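PDB 2JJ7: hemolysin II regulatory protein from Bacillus cereus, which probably binds DNA as a dimeric transcriptional regulator of the TetR family, with a predicted helix-turn-helix motif. Local coordinates for residues N81-Y86 with R175-L180; E131-G136 with F145-T150. One frame throughout, in Å; residues are numbered along the deposited sequence. Where two conformers were deposited one is given.

Contact 1 (N81-Y86 with R175-L180); sequences NALREY and RIISAL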
# COMPACT_ATOMS: atom_id res chain seq x y z
N ASN B 81 4.76 17.88 -12.54
CA ASN B 81 5.77 17.33 -13.44
C ASN B 81 6.86 16.55 -12.72
O ASN B 81 7.29 15.49 -13.19
CB ASN B 81 6.37 18.42 -14.31
CG ASN B 81 5.44 18.86 -15.43
OD1 ASN B 81 4.28 18.45 -15.50
ND2 ASN B 81 5.94 19.70 -16.30
N ALA B 82 7.32 17.07 -11.58
CA ALA B 82 8.29 16.33 -10.77
C ALA B 82 7.71 14.97 -10.40
O ALA B 82 8.37 13.95 -10.57
CB ALA B 82 8.65 17.11 -9.52
N LEU B 83 6.47 14.95 -9.91
CA LEU B 83 5.85 13.69 -9.52
C LEU B 83 5.63 12.73 -10.70
O LEU B 83 5.83 11.51 -10.56
CB LEU B 83 4.54 13.94 -8.76
CG LEU B 83 3.87 12.70 -8.15
CD1 LEU B 83 4.74 12.08 -7.08
CD2 LEU B 83 2.52 13.08 -7.60
N ARG B 84 5.21 13.27 -11.84
CA ARG B 84 5.04 12.44 -13.03
C ARG B 84 6.36 11.77 -13.39
O ARG B 84 6.39 10.58 -13.71
CB ARG B 84 4.46 13.22 -14.22
CG ARG B 84 3.95 12.32 -15.34
CD ARG B 84 3.04 13.02 -16.34
NE ARG B 84 1.67 13.22 -15.86
CZ ARG B 84 0.69 12.32 -15.97
NH1 ARG B 84 0.92 11.14 -16.52
NH2 ARG B 84 -0.53 12.60 -15.52
N GLU B 85 7.46 12.51 -13.31
CA GLU B 85 8.76 11.95 -13.68
C GLU B 85 9.20 10.90 -12.68
O GLU B 85 9.63 9.80 -13.07
CB GLU B 85 9.84 13.02 -13.81
CG GLU B 85 11.13 12.45 -14.41
CD GLU B 85 12.11 13.51 -14.90
OE1 GLU B 85 11.98 14.69 -14.51
OE2 GLU B 85 13.01 13.16 -15.68
N TYR B 86 9.08 11.24 -11.40
CA TYR B 86 9.39 10.31 -10.33
C TYR B 86 8.62 9.00 -10.53
O TYR B 86 9.22 7.91 -10.53
CB TYR B 86 9.04 10.95 -8.99
CG TYR B 86 9.06 10.01 -7.81
CD1 TYR B 86 7.95 9.21 -7.50
CD2 TYR B 86 10.18 9.93 -6.98
CE1 TYR B 86 7.98 8.35 -6.41
CE2 TYR B 86 10.19 9.08 -5.90
CZ TYR B 86 9.10 8.29 -5.62
OH TYR B 86 9.13 7.45 -4.52
N ARG B 175 -3.29 8.12 -12.66
CA ARG B 175 -4.31 7.91 -11.64
C ARG B 175 -3.81 8.30 -10.24
O ARG B 175 -4.58 8.81 -9.42
CB ARG B 175 -4.82 6.47 -11.65
CG ARG B 175 -5.58 6.09 -12.90
CD ARG B 175 -6.45 4.83 -12.66
NE ARG B 175 -7.70 5.16 -11.98
CZ ARG B 175 -8.91 5.04 -12.52
NH1 ARG B 175 -9.98 5.38 -11.81
NH2 ARG B 175 -9.06 4.57 -13.75
N ILE B 176 -2.53 8.07 -9.98
CA ILE B 176 -1.95 8.50 -8.70
C ILE B 176 -2.00 10.04 -8.58
O ILE B 176 -2.44 10.57 -7.56
CB ILE B 176 -0.52 7.95 -8.50
CG1 ILE B 176 -0.57 6.45 -8.20
CG2 ILE B 176 0.19 8.72 -7.38
CD1 ILE B 176 0.82 5.75 -8.20
N ILE B 177 -1.59 10.73 -9.63
CA ILE B 177 -1.58 12.18 -9.66
C ILE B 177 -3.01 12.73 -9.55
O ILE B 177 -3.25 13.67 -8.78
CB ILE B 177 -0.87 12.69 -10.95
CG1 ILE B 177 0.61 12.25 -10.95
CG2 ILE B 177 -1.05 14.23 -11.11
CD1 ILE B 177 1.36 12.57 -12.23
N SER B 178 -3.94 12.15 -10.29
CA SER B 178 -5.36 12.56 -10.23
C SER B 178 -5.93 12.50 -8.83
O SER B 178 -6.62 13.41 -8.40
CB SER B 178 -6.21 11.68 -11.12
OG SER B 178 -6.03 12.04 -12.45
N ALA B 179 -5.63 11.41 -8.12
CA ALA B 179 -6.11 11.21 -6.76
C ALA B 179 -5.58 12.30 -5.84
O ALA B 179 -6.26 12.67 -4.88
CB ALA B 179 -5.72 9.83 -6.24
N LEU B 180 -4.39 12.82 -6.14
CA LEU B 180 -3.80 13.89 -5.33
C LEU B 180 -4.29 15.30 -5.71
O LEU B 180 -4.37 16.20 -4.85
CB LEU B 180 -2.27 13.83 -5.40
CG LEU B 180 -1.64 12.55 -4.85
CD1 LEU B 180 -0.19 12.44 -5.28
CD2 LEU B 180 -1.75 12.52 -3.32
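Leu83 and Arg84 of helix 79-96 meet Ile177 and Leu180 of helix 169-181. The two segments run roughly antiparallel, with 148° between their directions. Their axes come no closer than 10.5 Å, so side chains alone bridge the gap. No hydrogen bond crosses it.

The apolar part centres on one methyl group. Leu83 CD2 lies 3.6 Å from Leu180 CD1 and 3.9 Å from Ile177 CG1. Leu83 and Ile177 run past each other in opposite directions, whereas Leu83 lies nearly perpendicular to Leu180. In Leu83 CG is anti to the backbone N (chi1 -173°), and its CD2 branch is the one that reaches the facing helix. All three residues are buried. Phe142 adds to this packing by touching both Leu83 and Leu180.

The second part joins an aliphatic tip to a charged group. Arg84 was modelled in two conformers and what follows holds for one of them, so the placement of its end is less certain. Ile177 CD1 sits over one face of the Arg84 guanidinium, 3.4 Å above its plane and displaced toward the rim. The same methyl is 3.7 Å from Arg84 NE and 3.7 Å from Arg84 CB. It therefore rests against both the start and the end of the arginine. The Arg84 chain is bent at chi3 (-78°), which brings the guanidinium back over this methyl. Arg84 NH1 is hydrogen-bonded to Ser174 OG, on the same helix as Ile177. In this conformer the bond would help to hold the flat group.

Elsewhere on helix 169-181, Arg175 and Ala179 pack on Phe163 and Pro161 of the second subunit. The contact is antiparallel helix packing within the all-helical C-terminal domain of a TetR-family regulator.

Contact 2 (E131-G136 with F145-T150); sequences EILQEG and FSINHT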
# COMPACT_ATOMS: atom_id res chain seq x y z
N GLU B 131 9.40 15.08 -0.33
CA GLU B 131 9.59 16.50 -0.69
C GLU B 131 8.72 16.92 -1.89
O GLU B 131 8.22 18.02 -1.91
CB GLU B 131 11.06 16.88 -0.89
CG GLU B 131 11.75 16.26 -2.10
CD GLU B 131 13.04 17.00 -2.44
OE1 GLU B 131 13.58 17.71 -1.58
OE2 GLU B 131 13.53 16.86 -3.58
N ILE B 132 8.52 16.02 -2.85
CA ILE B 132 7.65 16.31 -3.99
C ILE B 132 6.21 16.60 -3.53
O ILE B 132 5.57 17.55 -3.99
CB ILE B 132 7.66 15.14 -5.00
CG1 ILE B 132 9.05 14.99 -5.63
CG2 ILE B 132 6.65 15.41 -6.11
CD1 ILE B 132 9.20 13.74 -6.55
N LEU B 133 5.73 15.77 -2.61
CA LEU B 133 4.37 15.86 -2.07
C LEU B 133 4.19 17.10 -1.21
O LEU B 133 3.16 17.78 -1.32
CB LEU B 133 4.04 14.61 -1.25
CG LEU B 133 3.90 13.27 -1.98
CD1 LEU B 133 3.65 12.14 -0.97
CD2 LEU B 133 2.77 13.33 -3.01
N GLN B 134 5.18 17.41 -0.38
CA GLN B 134 5.15 18.62 0.45
C GLN B 134 5.14 19.88 -0.41
O GLN B 134 4.38 20.79 -0.15
CB GLN B 134 6.31 18.65 1.42
CG GLN B 134 6.19 17.59 2.49
CD GLN B 134 7.41 17.53 3.39
OE1 GLN B 134 8.55 17.66 2.93
NE2 GLN B 134 7.17 17.32 4.68
N GLU B 135 5.97 19.90 -1.46
CA GLU B 135 5.96 20.99 -2.43
C GLU B 135 4.59 21.19 -3.11
O GLU B 135 4.08 22.31 -3.19
CB GLU B 135 7.07 20.83 -3.47
CG GLU B 135 7.26 22.05 -4.37
CD GLU B 135 7.62 23.34 -3.61
OE1 GLU B 135 8.34 23.27 -2.59
OE2 GLU B 135 7.17 24.42 -4.05
N GLY B 136 4.00 20.09 -3.60
CA GLY B 136 2.68 20.14 -4.24
C GLY B 136 1.58 20.60 -3.30
O GLY B 136 0.69 21.38 -3.70
N PHE B 145 -4.83 13.77 3.39
CA PHE B 145 -5.04 13.93 4.83
C PHE B 145 -3.75 13.86 5.66
O PHE B 145 -3.65 14.50 6.72
CB PHE B 145 -6.14 12.98 5.38
CG PHE B 145 -5.73 11.53 5.52
CD1 PHE B 145 -5.74 10.67 4.41
CD2 PHE B 145 -5.39 11.00 6.76
CE1 PHE B 145 -5.38 9.30 4.53
CE2 PHE B 145 -5.03 9.65 6.89
CZ PHE B 145 -5.02 8.79 5.77
N SER B 146 -2.76 13.11 5.17
CA SER B 146 -1.53 12.88 5.90
C SER B 146 -0.44 12.55 4.90
O SER B 146 -0.64 11.74 4.00
CB SER B 146 -1.71 11.73 6.89
OG SER B 146 -0.47 11.15 7.29
N ILE B 147 0.71 13.21 5.07
CA ILE B 147 1.86 12.97 4.21
C ILE B 147 2.37 11.52 4.31
O ILE B 147 2.67 10.91 3.29
CB ILE B 147 3.00 14.01 4.45
CG1 ILE B 147 4.23 13.67 3.61
CG2 ILE B 147 3.40 14.08 5.91
CD1 ILE B 147 4.13 14.13 2.20
N ASN B 148 2.47 10.99 5.53
CA ASN B 148 2.99 9.63 5.72
C ASN B 148 2.05 8.55 5.20
O ASN B 148 2.49 7.52 4.71
CB ASN B 148 3.32 9.36 7.20
CG ASN B 148 4.51 10.18 7.69
OD1 ASN B 148 5.44 10.52 6.94
ND2 ASN B 148 4.50 10.50 8.98
N HIS B 149 0.74 8.78 5.29
CA HIS B 149 -0.23 7.82 4.80
C HIS B 149 -0.20 7.79 3.28
O HIS B 149 -0.32 6.72 2.69
CB HIS B 149 -1.61 8.15 5.33
CG HIS B 149 -1.78 7.85 6.80
ND1 HIS B 149 -2.24 6.64 7.26
CD2 HIS B 149 -1.55 8.61 7.90
CE1 HIS B 149 -2.31 6.67 8.58
NE2 HIS B 149 -1.89 7.85 8.99
N THR B 150 -0.01 8.96 2.67
CA THR B 150 0.10 9.12 1.22
C THR B 150 1.40 8.48 0.69
O THR B 150 1.38 7.80 -0.33
CB THR B 150 0.02 10.60 0.82
OG1 THR B 150 -1.19 11.17 1.36
CG2 THR B 150 0.01 10.74 -0.71
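Ile147 of helix 147-158 packs on Leu133 and Gln134 of helix 129-138. Its CB points toward helix 129-138. From there CG1 continues anti to the backbone N (chi1 176°) and carries CD1 to the facing helix. CD1 does the touching. It lies 3.5 Å from Leu133 CB, a tight fit for two carbons, and 3.8 Å from Leu133 CD1. Gln134 CG borders the same methyl at 4.0 Å.

One turn on, Thr150 CG2 meets Leu133 CD1 at 3.9 Å. The hydroxyl of Thr150 is used within its own helix. Thr150 OG1 donates to Ser146 O at 2.8 Å, and Thr150 N donates to the same oxygen. Two bonds thus grip the carbonyl of Ser146, the N-cap residue of this helix.

This is packing between consecutive helices, 129-138 and 147-158, of the all-helical C-terminal domain of a TetR-family regulator. Phe144 touches both Leu133 and Thr150. Leu180 of helix 169-181 packs against the same two residues. Ile132, the neighbour of Leu133, packs on helix 79-96, while Thr150 also packs on Phe160 of the second subunit.

Overall arrangement
The two contacts lie in one helical C-terminal domain, with centres about 12 Å apart. Along the chain the order is 81-86, 131-136, 145-150 and 175-180, so both segments of contact 2 fall between the two segments of contact 1. The pairs also touch each other. Leu83 and Tyr86 pack on Ile132, and Leu180 also joins the two contacts. Helices 79-96, 129-138, 147-158 and 169-181 thus form a packed bundle. Residues in segments of both contacts also pack on the second subunit, so this part of the bundle borders the dimer interface. It is well apart in sequence from the predicted helix-turn-helix of residues 29-48.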